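PDB 3P09: beta-lactamase, which probably hydrolyses the amide bond of beta-lactam antibiotics to give substituted beta-amino acids, as in other class A beta-lactamases. Local coordinates for residues A[214-219]-A[239-244]. Residues are numbered along the deposited sequence; the frame is centred on the assembly and turned at random. Where two conformers were deposited one is given.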
loop_
_atom_site.group_PDB
_atom_site.type_symbol
_atom_site.label_atom_id
_atom_site.label_comp_id
_atom_site.label_asym_id
_atom_site.label_seq_id
_atom_site.Cartn_x
_atom_site.Cartn_y
_atom_site.Cartn_z
ATOM N N ASN A 214 4.039 12.498 -5.302
ATOM C CA ASN A 214 3.968 12.641 -6.753
ATOM C C ASN A 214 3.068 11.596 -7.398
ATOM O O ASN A 214 3.159 11.327 -8.603
ATOM C CB ASN A 214 5.366 12.615 -7.368
ATOM C CG ASN A 214 6.139 13.889 -7.093
ATOM O OD1 ASN A 214 5.763 14.961 -7.563
ATOM N ND2 ASN A 214 7.218 13.783 -6.330
ATOM N N ARG A 215 2.197 11.005 -6.588
ATOM C CA ARG A 215 1.265 10.014 -7.101
ATOM C C ARG A 215 -0.169 10.490 -6.915
ATOM O O ARG A 215 -0.518 11.543 -7.432
ATOM C CB ARG A 215 1.578 8.630 -6.530
ATOM C CG ARG A 215 2.982 8.205 -6.992
ATOM C CD ARG A 215 3.419 6.832 -6.499
ATOM N NE ARG A 215 4.810 6.611 -6.862
ATOM C CZ ARG A 215 5.446 5.448 -6.790
ATOM N NH1 ARG A 215 4.820 4.349 -6.365
ATOM N NH2 ARG A 215 6.720 5.385 -7.159
ATOM N N ILE A 216 -1.000 9.759 -6.193
ATOM C CA ILE A 216 -2.401 10.183 -6.071
ATOM C C ILE A 216 -2.538 11.602 -5.509
ATOM O O ILE A 216 -3.320 12.422 -6.023
ATOM C CB ILE A 216 -3.207 9.202 -5.197
ATOM C CG1 ILE A 216 -3.409 7.876 -5.948
ATOM C CG2 ILE A 216 -4.534 9.813 -4.799
ATOM C CD1 ILE A 216 -3.975 6.734 -5.094
ATOM N N ALA A 217 -1.786 11.885 -4.449
ATOM C CA ALA A 217 -1.869 13.172 -3.772
ATOM C C ALA A 217 -1.651 14.340 -4.724
ATOM O O ALA A 217 -2.246 15.409 -4.562
ATOM C CB ALA A 217 -0.865 13.236 -2.611
ATOM N N PHE A 218 -0.786 14.127 -5.712
ATOM C CA PHE A 218 -0.421 15.152 -6.680
ATOM C C PHE A 218 -1.644 15.722 -7.413
ATOM O O PHE A 218 -1.616 16.850 -7.906
ATOM C CB PHE A 218 0.549 14.528 -7.688
ATOM C CG PHE A 218 1.098 15.489 -8.705
ATOM C CD1 PHE A 218 0.434 15.711 -9.900
ATOM C CD2 PHE A 218 2.303 16.138 -8.483
ATOM C CE1 PHE A 218 0.951 16.587 -10.849
ATOM C CE2 PHE A 218 2.821 17.013 -9.426
ATOM C CZ PHE A 218 2.143 17.232 -10.607
ATOM N N SER A 219 -2.720 14.942 -7.479
ATOM C CA SER A 219 -3.862 15.312 -8.296
ATOM C C SER A 219 -5.135 15.568 -7.501
ATOM O O SER A 219 -6.160 15.921 -8.082
ATOM C CB SER A 219 -4.127 14.236 -9.353
ATOM O OG SER A 219 -3.011 14.104 -10.220
ATOM N N THR A 239 4.403 0.460 -10.518
ATOM C CA THR A 239 4.290 1.707 -9.766
ATOM C C THR A 239 2.890 1.754 -9.170
ATOM O O THR A 239 1.909 1.743 -9.913
ATOM C CB THR A 239 4.474 2.921 -10.714
ATOM O OG1 THR A 239 5.575 2.687 -11.608
ATOM C CG2 THR A 239 4.733 4.199 -9.918
ATOM N N ASN A 240 2.788 1.772 -7.837
ATOM C CA ASN A 240 1.477 1.671 -7.182
ATOM C C ASN A 240 1.244 2.786 -6.184
ATOM O O ASN A 240 2.186 3.343 -5.620
ATOM C CB ASN A 240 1.313 0.343 -6.412
ATOM C CG ASN A 240 1.525 -0.893 -7.269
ATOM O OD1 ASN A 240 1.313 -0.889 -8.476
ATOM N ND2 ASN A 240 1.918 -1.979 -6.619
ATOM N N ASP A 241 -0.025 3.109 -5.950
ATOM C CA ASP A 241 -0.372 3.977 -4.838
ATOM C C ASP A 241 -1.758 3.568 -4.368
ATOM O O ASP A 241 -2.669 3.468 -5.178
ATOM C CB ASP A 241 -0.330 5.458 -5.258
ATOM C CG ASP A 241 -0.325 6.412 -4.060
ATOM O OD1 ASP A 241 -0.125 5.957 -2.909
ATOM O OD2 ASP A 241 -0.500 7.622 -4.278
ATOM N N VAL A 242 -1.908 3.289 -3.075
ATOM C CA VAL A 242 -3.223 2.917 -2.532
ATOM C C VAL A 242 -3.534 3.847 -1.372
ATOM O O VAL A 242 -2.719 4.011 -0.447
ATOM C CB VAL A 242 -3.274 1.443 -2.076
ATOM C CG1 VAL A 242 -4.674 1.071 -1.574
ATOM C CG2 VAL A 242 -2.848 0.520 -3.210
ATOM N N ALA A 243 -4.713 4.458 -1.417
ATOM C CA ALA A 243 -4.969 5.630 -0.604
ATOM C C ALA A 243 -6.320 5.596 0.071
ATOM O O ALA A 243 -7.245 4.928 -0.398
ATOM C CB ALA A 243 -4.865 6.867 -1.460
ATOM N N ILE A 244 -6.413 6.308 1.190
ATOM C CA ILE A 244 -7.710 6.688 1.728
ATOM C C ILE A 244 -7.820 8.186 1.555
ATOM O O ILE A 244 -6.866 8.920 1.818
ATOM C CB ILE A 244 -7.854 6.385 3.216
ATOM C CG1 ILE A 244 -7.696 4.890 3.494
ATOM C CG2 ILE A 244 -9.218 6.869 3.691
ATOM C CD1 ILE A 244 -8.724 4.050 2.847
HETATM O O HOH W 1 -0.422 9.965 -2.758
#
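In this class A beta-lactamase the loop between helix 196-208 and strand 225-232 is pinned to strand 239-246 of the five-stranded antiparallel sheet, and the join shows how one buried carboxylate can hold a turn. D241 carries its CG anti to the backbone N (chi1 -165°), which places OD2 at the start of the turn. There the backbone N of I216 donates to the anti lone pair of D241 OD2 over 2.9 Å (N-H...O 157°). A water extends the grip by one residue, accepting from A217 N and donating to D241 OD2 at 2.8 Å, so two successive amides converge on a single oxygen. CB of R215 lies 3.2 Å from D241 OD2. The arginine chain, extended from CG to NE, crosses D241 obliquely, and NH1 of R215 donates to O of N240 at 2.9 Å from above the carbonyl plane. That oxygen lies in the guanidinium plane, while CG2 of T239 sits over the centre of one face, 3.4 Å from CZ of R215. R215 also bonds G231 O and T232 OG1, beside the probable KTG motif at K229; with a sulfate bound nearby, this is consistent with R215 bordering the active-site pocket. I216 lies against D241 OD2 through CB and CG1, then reaches CB of A243 with CD1 at 3.7 Å. NE of R215 stays 6.0 Å from D241 OD2 and forms its salt bridge with E271 instead, leaving these opposite charges near but unpaired. D241 OD1 lies close to the like-charged D228 OD1, which would tend to raise the pKa of one carboxylate and may favour a shared proton.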